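Local coordinates for protein enolase from the environmental genome shotgun sequencing of the Sargasso Sea (PDB 2QGY) that is an enolase-superfamily protein of uncertain substrate that binds magnesium and probably catalyses abstraction of a proton from a carboxylate substrate, at residues Asn32-Phe36 with Tyr333-Ser337; Ala53-Arg59 with Leu99-Ala104. All blocks are in the same frame, centred on the assembly; numbering follows the deposited sequence.

Contact 1 (Asn32-Phe36 with Tyr333-Ser337)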
ATOM      1  N   ASN A  32      14.598   6.587  20.516  1.00 21.05           N
ATOM      2  CA  ASN A  32      15.151   7.168  19.285  1.00 21.23           C
ATOM      3  C   ASN A  32      13.953   7.760  18.563  1.00 21.05           C
ATOM      4  O   ASN A  32      12.857   7.176  18.575  1.00 21.86           O
ATOM      5  CB  ASN A  32      15.834   6.117  18.396  1.00 20.84           C
ATOM      6  CG  ASN A  32      16.930   5.336  19.128  1.00 23.66           C
ATOM      7  OD1 ASN A  32      17.861   5.917  19.673  1.00 26.32           O
ATOM      8  ND2 ASN A  32      16.810   4.002  19.133  1.00 23.49           N
ATOM      9  N   THR A  33      14.121   8.945  18.003  1.00 19.42           N
ATOM     10  CA  THR A  33      13.125   9.475  17.080  1.00 19.32           C
ATOM     11  C   THR A  33      13.179   8.654  15.803  1.00 19.20           C
ATOM     12  O   THR A  33      14.236   8.165  15.416  1.00 18.72           O
ATOM     13  CB  THR A  33      13.400  10.940  16.755  1.00 19.84           C
ATOM     14  OG1 THR A  33      14.677  11.025  16.105  1.00 20.97           O
ATOM     15  CG2 THR A  33      13.398  11.746  18.059  1.00 20.00           C
ATOM     16  N   LYS A  34      12.028   8.467  15.154  1.00 18.76           N
ATOM     17  CA  LYS A  34      12.039   7.804  13.849  1.00 18.56           C
ATOM     18  C   LYS A  34      12.603   8.814  12.854  1.00 18.06           C
ATOM     19  O   LYS A  34      12.682  10.007  13.167  1.00 18.68           O
ATOM     20  CB  LYS A  34      10.610   7.375  13.444  1.00 18.16           C
ATOM     21  CG  LYS A  34       9.616   8.500  13.482  1.00 18.34           C
ATOM     22  CD  LYS A  34       8.144   8.129  13.112  1.00 19.47           C
ATOM     23  CE  LYS A  34       8.075   7.374  11.802  1.00 19.28           C
ATOM     24  NZ  LYS A  34       6.727   7.412  11.156  1.00 16.11           N
ATOM     25  N   LYS A  35      12.985   8.355  11.667  1.00 17.54           N
ATOM     26  CA  LYS A  35      13.350   9.267  10.580  1.00 16.82           C
ATOM     27  C   LYS A  35      12.062   9.967  10.091  1.00 18.02           C
ATOM     28  O   LYS A  35      11.022   9.304   9.875  1.00 18.20           O
ATOM     29  CB  LYS A  35      14.019   8.515   9.431  1.00 16.80           C
ATOM     30  CG  LYS A  35      15.240   7.711   9.846  1.00 18.57           C
ATOM     31  CD  LYS A  35      16.029   7.229   8.628  1.00 19.46           C
ATOM     32  CE  LYS A  35      17.309   6.464   9.016  1.00 20.99           C
ATOM     33  NZ  LYS A  35      17.034   5.248   9.825  1.00 23.90           N
ATOM     34  N   PHE A  36      12.093  11.296   9.964  1.00 16.44           N
ATOM     35  CA  PHE A  36      10.937  12.036   9.436  1.00 16.45           C
ATOM     36  C   PHE A  36      11.229  12.442   7.984  1.00 16.84           C
ATOM     37  O   PHE A  36      12.386  12.578   7.612  1.00 16.86           O
ATOM     38  CB  PHE A  36      10.678  13.283  10.297  1.00 15.69           C
ATOM     39  CG  PHE A  36      10.545  12.988  11.775  1.00 18.87           C
ATOM     40  CD1 PHE A  36       9.585  12.096  12.234  1.00 16.79           C
ATOM     41  CD2 PHE A  36      11.359  13.626  12.707  1.00 20.06           C
ATOM     42  CE1 PHE A  36       9.426  11.859  13.621  1.00 20.15           C
ATOM     43  CE2 PHE A  36      11.216  13.396  14.066  1.00 21.33           C
ATOM     44  CZ  PHE A  36      10.256  12.505  14.527  1.00 19.23           C
ATOM     45  N   TYR A 333       8.916  13.901  21.445  1.00 17.28           N
ATOM     46  CA  TYR A 333       9.265  14.491  20.156  1.00 17.25           C
ATOM     47  C   TYR A 333       9.118  16.018  20.146  1.00 17.38           C
ATOM     48  O   TYR A 333       9.468  16.698  19.146  1.00 16.86           O
ATOM     49  CB  TYR A 333       8.349  13.909  19.076  1.00 15.98           C
ATOM     50  CG  TYR A 333       8.686  12.482  18.627  1.00 18.34           C
ATOM     51  CD1 TYR A 333       9.567  11.661  19.352  1.00 20.05           C
ATOM     52  CD2 TYR A 333       8.114  11.958  17.463  1.00 18.07           C
ATOM     53  CE1 TYR A 333       9.874  10.342  18.909  1.00 17.97           C
ATOM     54  CE2 TYR A 333       8.404  10.665  17.027  1.00 17.21           C
ATOM     55  CZ  TYR A 333       9.280   9.873  17.732  1.00 18.48           C
ATOM     56  OH  TYR A 333       9.567   8.597  17.262  1.00 19.56           O
ATOM     57  N   ILE A 334       8.574  16.581  21.230  1.00 17.80           N
ATOM     58  CA  ILE A 334       8.316  18.022  21.217  1.00 18.93           C
ATOM     59  C   ILE A 334       9.604  18.861  21.194  1.00 19.46           C
ATOM     60  O   ILE A 334       9.767  19.706  20.324  1.00 19.29           O
ATOM     61  CB  ILE A 334       7.409  18.472  22.372  1.00 19.61           C
ATOM     62  CG1 ILE A 334       6.001  17.834  22.249  1.00 19.11           C
ATOM     63  CG2 ILE A 334       7.332  19.994  22.415  1.00 19.13           C
ATOM     64  CD1 ILE A 334       5.064  18.524  21.231  1.00 25.57           C
ATOM     65  N   ASN A 335      10.511  18.644  22.139  1.00 20.39           N
ATOM     66  CA  ASN A 335      11.709  19.496  22.144  1.00 21.46           C
ATOM     67  C   ASN A 335      12.662  19.127  21.018  1.00 20.96           C
ATOM     68  O   ASN A 335      13.367  19.997  20.490  1.00 20.55           O
ATOM     69  CB  ASN A 335      12.421  19.461  23.482  1.00 22.23           C
ATOM     70  CG  ASN A 335      11.590  20.072  24.592  1.00 27.35           C
ATOM     71  OD1 ASN A 335      10.880  21.067  24.397  1.00 29.54           O
ATOM     72  ND2 ASN A 335      11.677  19.480  25.768  1.00 30.92           N
ATOM     73  N   PHE A 336      12.662  17.855  20.606  1.00 19.66           N
ATOM     74  CA  PHE A 336      13.394  17.516  19.403  1.00 19.81           C
ATOM     75  C   PHE A 336      12.933  18.383  18.216  1.00 18.98           C
ATOM     76  O   PHE A 336      13.748  18.908  17.449  1.00 19.13           O
ATOM     77  CB  PHE A 336      13.258  16.049  19.006  1.00 19.40           C
ATOM     78  CG  PHE A 336      13.986  15.745  17.740  1.00 20.05           C
ATOM     79  CD1 PHE A 336      15.376  15.624  17.754  1.00 21.64           C
ATOM     80  CD2 PHE A 336      13.307  15.649  16.526  1.00 21.74           C
ATOM     81  CE1 PHE A 336      16.063  15.390  16.606  1.00 19.61           C
ATOM     82  CE2 PHE A 336      13.997  15.418  15.355  1.00 19.97           C
ATOM     83  CZ  PHE A 336      15.383  15.291  15.387  1.00 20.72           C
ATOM     84  N   SER A 337      11.621  18.463  18.028  1.00 19.05           N
ATOM     85  CA  SER A 337      11.052  19.189  16.898  1.00 18.79           C
ATOM     86  C   SER A 337      11.335  20.685  17.063  1.00 19.51           C
ATOM     87  O   SER A 337      11.533  21.413  16.078  1.00 17.96           O
ATOM     88  CB  SER A 337       9.553  18.935  16.807  1.00 19.47           C
ATOM     89  OG  SER A 337       9.282  17.555  16.602  1.00 16.21           O
TER
HETATM   90  O   HOH W   1      10.170   6.963  19.221  1.00 25.14           O

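Contact 2 (Ala53-Arg59 with Leu99-Ala104)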
ATOM      1  N   ALA A  53       5.437  13.500   5.201  1.00 14.22           N
ATOM      2  CA  ALA A  53       4.937  12.163   4.851  1.00 13.33           C
ATOM      3  C   ALA A  53       5.105  11.255   6.048  1.00 14.39           C
ATOM      4  O   ALA A  53       6.105  11.369   6.779  1.00 15.58           O
ATOM      5  CB  ALA A  53       5.747  11.556   3.690  1.00 13.15           C
ATOM      6  N   PHE A  54       4.146  10.349   6.230  1.00 13.23           N
ATOM      7  CA  PHE A  54       4.301   9.350   7.270  1.00 14.70           C
ATOM      8  C   PHE A  54       5.429   8.394   6.861  1.00 14.97           C
ATOM      9  O   PHE A  54       5.331   7.704   5.862  1.00 14.64           O
ATOM     10  CB  PHE A  54       2.991   8.617   7.542  1.00 14.40           C
ATOM     11  CG  PHE A  54       3.173   7.480   8.472  1.00 14.82           C
ATOM     12  CD1 PHE A  54       3.343   7.719   9.819  1.00 16.49           C
ATOM     13  CD2 PHE A  54       3.262   6.196   7.989  1.00 17.88           C
ATOM     14  CE1 PHE A  54       3.539   6.678  10.709  1.00 16.66           C
ATOM     15  CE2 PHE A  54       3.479   5.107   8.880  1.00 17.46           C
ATOM     16  CZ  PHE A  54       3.626   5.368  10.229  1.00 17.99           C
ATOM     17  N   SER A  55       6.508   8.367   7.626  1.00 16.06           N
ATOM     18  CA  SER A  55       7.694   7.601   7.197  1.00 17.37           C
ATOM     19  C   SER A  55       7.678   6.181   7.725  1.00 17.64           C
ATOM     20  O   SER A  55       7.136   5.917   8.796  1.00 18.29           O
ATOM     21  CB  SER A  55       8.995   8.299   7.621  1.00 18.98           C
ATOM     22  OG  SER A  55       9.103   8.250   9.013  1.00 24.27           O
ATOM     23  N   ILE A  56       8.274   5.262   6.963  1.00 17.08           N
ATOM     24  CA  ILE A  56       8.177   3.824   7.251  1.00 17.92           C
ATOM     25  C   ILE A  56       9.579   3.283   7.099  1.00 17.58           C
ATOM     26  O   ILE A  56      10.267   3.628   6.140  1.00 16.44           O
ATOM     27  CB  ILE A  56       7.193   3.082   6.316  1.00 17.33           C
ATOM     28  CG1 ILE A  56       5.852   3.822   6.224  1.00 19.39           C
ATOM     29  CG2 ILE A  56       6.942   1.658   6.857  1.00 17.63           C
ATOM     30  CD1 ILE A  56       4.883   3.299   5.112  1.00 19.84           C
ATOM     31  N   ASN A  57      10.011   2.501   8.087  1.00 18.01           N
ATOM     32  CA  ASN A  57      11.395   2.002   8.147  1.00 19.26           C
ATOM     33  C   ASN A  57      11.779   1.301   6.843  1.00 19.21           C
ATOM     34  O   ASN A  57      11.013   0.489   6.328  1.00 18.74           O
ATOM     35  CB  ASN A  57      11.557   1.073   9.367  1.00 20.61           C
ATOM     36  CG  ASN A  57      13.017   0.828   9.766  1.00 23.28           C
ATOM     37  OD1 ASN A  57      13.297  -0.127  10.506  1.00 32.40           O
ATOM     38  ND2 ASN A  57      13.942   1.652   9.278  1.00 26.11           N
ATOM     39  N   PHE A  58      12.959   1.628   6.308  1.00 19.42           N
ATOM     40  CA  PHE A  58      13.495   1.075   5.014  1.00 19.73           C
ATOM     41  C   PHE A  58      12.829   1.591   3.729  1.00 19.87           C
ATOM     42  O   PHE A  58      13.212   1.187   2.611  1.00 20.44           O
ATOM     43  CB  PHE A  58      13.587  -0.473   5.016  1.00 20.93           C
ATOM     44  CG  PHE A  58      14.538  -1.003   6.057  1.00 22.99           C
ATOM     45  CD1 PHE A  58      15.924  -0.986   5.837  1.00 26.11           C
ATOM     46  CD2 PHE A  58      14.057  -1.455   7.268  1.00 20.41           C
ATOM     47  CE1 PHE A  58      16.807  -1.447   6.825  1.00 27.25           C
ATOM     48  CE2 PHE A  58      14.920  -1.908   8.254  1.00 25.59           C
ATOM     49  CZ  PHE A  58      16.295  -1.916   8.032  1.00 25.55           C
ATOM     50  N   ARG A  59      11.834   2.460   3.886  1.00 18.63           N
ATOM     51  CA  ARG A  59      11.061   2.961   2.752  1.00 17.82           C
ATOM     52  C   ARG A  59      11.160   4.476   2.640  1.00 16.78           C
ATOM     53  O   ARG A  59      10.583   5.085   1.714  1.00 16.53           O
ATOM     54  CB  ARG A  59       9.598   2.486   2.876  1.00 17.49           C
ATOM     55  CG  ARG A  59       9.554   0.964   2.810  1.00 17.33           C
ATOM     56  CD  ARG A  59       8.663   0.344   3.918  1.00 19.37           C
ATOM     57  NE  ARG A  59       7.293   0.349   3.443  1.00 18.63           N
ATOM     58  CZ  ARG A  59       6.343  -0.440   3.931  1.00 17.93           C
ATOM     59  NH1 ARG A  59       5.134  -0.389   3.407  1.00 16.53           N
ATOM     60  NH2 ARG A  59       6.628  -1.266   4.938  1.00 16.46           N
ATOM     61  N   LEU A  99       0.505   2.238   1.660  1.00 17.98           N
ATOM     62  CA  LEU A  99       0.908   3.264   2.625  1.00 16.91           C
ATOM     63  C   LEU A  99       1.991   4.182   2.099  1.00 17.83           C
ATOM     64  O   LEU A  99       1.907   5.393   2.300  1.00 17.12           O
ATOM     65  CB  LEU A  99       1.376   2.623   3.931  1.00 19.57           C
ATOM     66  CG  LEU A  99       0.314   2.117   4.894  1.00 20.31           C
ATOM     67  CD1 LEU A  99       0.967   1.919   6.259  1.00 22.80           C
ATOM     68  CD2 LEU A  99      -0.899   3.112   5.024  1.00 20.43           C
ATOM     69  N   ASP A 100       3.012   3.610   1.439  1.00 16.67           N
ATOM     70  CA  ASP A 100       4.124   4.388   0.906  1.00 16.66           C
ATOM     71  C   ASP A 100       3.608   5.449  -0.075  1.00 16.05           C
ATOM     72  O   ASP A 100       3.955   6.629   0.040  1.00 15.35           O
ATOM     73  CB  ASP A 100       5.162   3.464   0.245  1.00 17.51           C
ATOM     74  CG  ASP A 100       5.593   2.330   1.172  1.00 21.06           C
ATOM     75  OD1 ASP A 100       6.723   2.432   1.707  1.00 21.90           O
ATOM     76  OD2 ASP A 100       4.801   1.351   1.396  1.00 24.55           O
ATOM     77  N   PHE A 101       2.736   5.054  -1.009  1.00 15.21           N
ATOM     78  CA  PHE A 101       2.252   6.012  -1.989  1.00 15.60           C
ATOM     79  C   PHE A 101       1.383   7.082  -1.306  1.00 15.32           C
ATOM     80  O   PHE A 101       1.505   8.278  -1.601  1.00 14.86           O
ATOM     81  CB  PHE A 101       1.474   5.291  -3.098  1.00 15.82           C
ATOM     82  CG  PHE A 101       0.917   6.203  -4.138  1.00 15.65           C
ATOM     83  CD1 PHE A 101       1.760   6.775  -5.121  1.00 16.05           C
ATOM     84  CD2 PHE A 101      -0.437   6.479  -4.178  1.00 14.64           C
ATOM     85  CE1 PHE A 101       1.236   7.621  -6.093  1.00 17.71           C
ATOM     86  CE2 PHE A 101      -0.951   7.313  -5.163  1.00 19.66           C
ATOM     87  CZ  PHE A 101      -0.108   7.877  -6.117  1.00 17.32           C
ATOM     88  N   SER A 102       0.511   6.635  -0.411  1.00 15.37           N
ATOM     89  CA  SER A 102      -0.411   7.507   0.317  1.00 14.79           C
ATOM     90  C   SER A 102       0.378   8.475   1.195  1.00 15.33           C
ATOM     91  O   SER A 102      -0.064   9.624   1.387  1.00 15.48           O
ATOM     92  CB  SER A 102      -1.401   6.667   1.184  1.00 15.08           C
ATOM     93  OG  SER A 102      -2.280   5.902   0.356  1.00 17.86           O
ATOM     94  N   SER A 103       1.520   8.025   1.737  1.00 14.28           N
ATOM     95  CA  SER A 103       2.402   8.953   2.494  1.00 15.76           C
ATOM     96  C   SER A 103       2.985  10.032   1.569  1.00 15.11           C
ATOM     97  O   SER A 103       3.054  11.214   1.940  1.00 14.46           O
ATOM     98  CB  SER A 103       3.558   8.234   3.169  1.00 14.90           C
ATOM     99  OG  SER A 103       3.075   7.445   4.235  1.00 22.14           O
ATOM    100  N   ALA A 104       3.422   9.603   0.384  1.00 14.38           N
ATOM    101  CA  ALA A 104       3.945  10.556  -0.618  1.00 15.25           C
ATOM    102  C   ALA A 104       2.910  11.625  -0.995  1.00 14.75           C
ATOM    103  O   ALA A 104       3.225  12.811  -0.986  1.00 15.60           O
ATOM    104  CB  ALA A 104       4.410   9.817  -1.878  1.00 14.85           C
TER

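Contact 1 (Asn32-Phe36 with Tyr333-Ser337)
F36 turns the edge of its ring toward the face of Y333. The pair is an offset edge-to-face stack, with centroids 5.5 Å apart and planes at 74°. CZ of F36 leads and sits 3.6 Å from CE2 of Y333. The next rim atom of the same ring, CE2, packs 3.7 Å from CE2 of F336, and the two side chains run antiparallel past one another. One F36 edge is thus shared between two aromatic neighbours, while the K34 carbonyl oxygen lies over one face of the ring.

F336 reaches across because its CG is anti to the backbone N (chi1 178°). Its ring receives a methyl group on one face: CG2 of T33 makes a CH-pi contact, 4.3 Å from the ring centroid. The same methyl also touches Y333 at CE1. OG1 of T33 bonds instead to the backbone N of H24.

The Y333 hydroxyl meets the backbone of the loop. K34 N donates to Y333 OH over 3.2 Å, at an angle of 149°. A water links N32 O, to which it donates over 2.8 Å, with Y333 OH at 2.6 Å. W304 NE1 is a further partner of this hydroxyl, so several bonds fix the far end of the ring. Within 333-337, the Y333 carbonyl oxygen accepts from S337 N and S337 OG on opposite faces of its plane. The K34 chain bends away to the carbonyls of S55 and W304.

This buried contact joins the N-terminal capping domain to the short helix after barrel strand 327-329. It is the interdomain packing characteristic of the mandelate racemase/muconate lactonizing enzyme fold, here with the K34 side chain about 11 Å from magnesium.

Contact 2 (Ala53-Arg59 with Leu99-Ala104)
L99 touches I56 at the start of helix 99-120. The contact lies within the capping domain of the enolase-superfamily fold, where the loop after strand 48-53 packs on the first turns of this helix. CB of L99 is 3.8 Å from CD1 of I56, and the two side chains meet nearly at right angles.

D100 comes next and carries the polar part of the contact. R59 grips its carboxylate side-on, in a salt bridge of two bonds. R59 NE donates to OD1 of D100 over 2.8 Å, at 165°. R59 NH1 donates to OD2 of D100 over 2.7 Å, at 173°. Both oxygens use their syn lone pairs, and the two flat groups are only 17° apart. The arginine chain bends at chi2 and chi3 to present this edge. CG2 of I56 lies over one face of the guanidinium, toward its rim. The buried pair also belongs to the dimer interface: R59 NH2 bonds to H96 O of the second subunit, and F101 of that subunit makes a cation-pi contact with R59. These partners hold the guanidinium in place, and its charge probably favours an ionised D100.

S103, one helical turn on, faces the loop. Its OG lies 2.8 Å from F54 O, a hydrogen bond that is not settled. S103 OG also lies at the edge of the F54 ring. Here the backbones come close, and CB of A53 packs 3.2 Å from the carbonyl O of S103.

From the N terminus, the chain leaves strand 13-21 and enters the loop holding 32-36. It then runs through strands 37-43 and 48-53 to 53-59. Contact 2 closes a span of about 40 mostly helical residues from there to helix 99-120 and stays within the capping domain. Contact 1 closes only after the chain has passed through most of the barrel, at 333-337. Contact 2 is therefore nested inside contact 1. The two capping-domain loops also touch directly. K34 NZ probably bonds to S55 O and packs against the F54 ring. Together the contacts link the dimer-facing helix, both loops and the short helix 334-338, which follows strand 327-329.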